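Local atomic coordinates of aminotransferase, class III (Deinococcus radiodurans, PDB entry 3I4J), a protein that probably binds pyridoxal phosphate and acts as a transaminase of the class-III aminotransferase family. Residues 268-273 / 301-306. The protein carries 1 engineered substitution. Residues are numbered along the deposited sequence; the frame is centred on the assembly and turned at random.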
loop_
_atom_site.group_PDB
_atom_site.type_symbol
_atom_site.label_atom_id
_atom_site.label_comp_id
_atom_site.label_asym_id
_atom_site.label_seq_id
_atom_site.Cartn_x
_atom_site.Cartn_y
_atom_site.Cartn_z
ATOM N N ALA C 268 -3.862 4.035 10.015
ATOM C CA ALA C 268 -3.072 4.420 8.860
ATOM C C ALA C 268 -2.531 3.176 8.172
ATOM O O ALA C 268 -2.348 2.137 8.811
ATOM C CB ALA C 268 -1.915 5.337 9.286
ATOM N N PRO C 269 -2.286 3.256 6.854
ATOM C CA PRO C 269 -1.755 2.092 6.136
ATOM C C PRO C 269 -0.267 1.982 6.462
ATOM O O PRO C 269 0.562 2.678 5.869
ATOM C CB PRO C 269 -1.993 2.444 4.665
ATOM C CG PRO C 269 -3.092 3.486 4.722
ATOM C CD PRO C 269 -2.704 4.303 5.910
ATOM N N LEU C 270 0.056 1.116 7.414
ATOM C CA LEU C 270 1.428 0.920 7.852
ATOM C C LEU C 270 1.722 -0.567 8.068
ATOM O O LEU C 270 0.891 -1.312 8.597
ATOM C CB LEU C 270 1.656 1.683 9.163
ATOM C CG LEU C 270 3.064 1.638 9.764
ATOM C CD1 LEU C 270 4.010 2.429 8.890
ATOM C CD2 LEU C 270 3.042 2.222 11.169
ATOM N N ALA C 271 2.911 -0.974 7.644
ATOM C CA ALA C 271 3.388 -2.347 7.766
ATOM C C ALA C 271 4.906 -2.266 7.685
ATOM O O ALA C 271 5.472 -1.179 7.561
ATOM C CB ALA C 271 2.847 -3.202 6.620
ATOM N N GLY C 272 5.575 -3.408 7.742
ATOM C CA GLY C 272 7.019 -3.373 7.659
ATOM C C GLY C 272 7.645 -4.638 8.181
ATOM O O GLY C 272 6.953 -5.613 8.461
ATOM N N LEU C 273 8.965 -4.628 8.293
ATOM C CA LEU C 273 9.677 -5.783 8.807
ATOM C C LEU C 273 10.813 -5.323 9.701
ATOM O O LEU C 273 11.264 -4.178 9.620
ATOM C CB LEU C 273 10.216 -6.646 7.655
ATOM C CG LEU C 273 11.184 -6.058 6.626
ATOM C CD1 LEU C 273 12.580 -5.936 7.230
ATOM C CD2 LEU C 273 11.229 -6.962 5.404
ATOM N N VAL C 301 3.165 10.740 8.545
ATOM C CA VAL C 301 1.885 10.729 9.237
ATOM C C VAL C 301 1.482 9.315 9.624
ATOM O O VAL C 301 0.952 9.091 10.713
ATOM C CB VAL C 301 0.764 11.357 8.384
ATOM C CG1 VAL C 301 -0.504 11.470 9.212
ATOM C CG2 VAL C 301 1.190 12.734 7.898
ATOM N N SER C 302 1.734 8.362 8.732
ATOM C CA SER C 302 1.385 6.973 9.009
ATOM C C SER C 302 2.264 6.416 10.123
ATOM O O SER C 302 1.802 5.648 10.960
ATOM C CB SER C 302 1.524 6.133 7.741
ATOM O OG SER C 302 0.555 6.532 6.783
ATOM N N VAL C 303 3.530 6.812 10.128
ATOM C CA VAL C 303 4.458 6.363 11.161
ATOM C C VAL C 303 4.027 6.951 12.505
ATOM O O VAL C 303 4.061 6.268 13.530
ATOM C CB VAL C 303 5.903 6.784 10.813
ATOM C CG1 VAL C 303 6.848 6.490 11.980
ATOM C CG2 VAL C 303 6.366 6.025 9.573
ATOM N N ALA C 304 3.608 8.214 12.499
ATOM C CA ALA C 304 3.143 8.860 13.723
ATOM C C ALA C 304 1.941 8.092 14.277
ATOM O O ALA C 304 1.774 7.975 15.488
ATOM C CB ALA C 304 2.756 10.316 13.437
ATOM N N ALA C 305 1.097 7.575 13.385
ATOM C CA ALA C 305 -0.068 6.810 13.808
ATOM C C ALA C 305 0.409 5.540 14.504
ATOM O O ALA C 305 -0.125 5.158 15.548
ATOM C CB ALA C 305 -0.938 6.460 12.604
ATOM N N GLY C 306 1.413 4.893 13.916
ATOM C CA GLY C 306 1.963 3.683 14.501
ATOM C C GLY C 306 2.530 3.961 15.880
ATOM O O GLY C 306 2.294 3.199 16.819
#
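Ala268 and Leu270 both turn their side chains to the helix that carries Ser302, Ala305 and Gly306, and the contact is made by van der Waals packing, with no hydrogen bond between the two segments. The Ala268 methyl sits on one helical turn: its CB is 3.6 Å from Ala305 CB and 3.7 Å from Ser302 CA. Leu270 meets the helix with both methyls, each on a different part. Its chi1 of -178° sets CG anti to the backbone N. CD2 comes to 3.8 Å from Gly306 CA, where the bare glycine backbone lets the methyl settle, and lies 3.6 Å from Ser302 O, already engaged by Gly306 N within the helix. CD1 touches Val303 CG2 more loosely, at 4.4 Å, and Tyr77 of helix 72-84 packs on both residues. In the large mixed sheet of this PLP-dependent aminotransferase fold, strand 271-275 is the antiparallel one between 91-95 and 256-259; the contact packs its lead-in against helix 300-315. The polar side chain in the contact is Ser302, whose OG lies 3.7 Å from Ala268 CB and 4.0 Å from Pro269 O, without a hydrogen bond to the latter. Pro269 also packs on Ser302 of the second subunit, and Ser302 on Pro269 of that subunit, bringing this buried corner to the dimer interface.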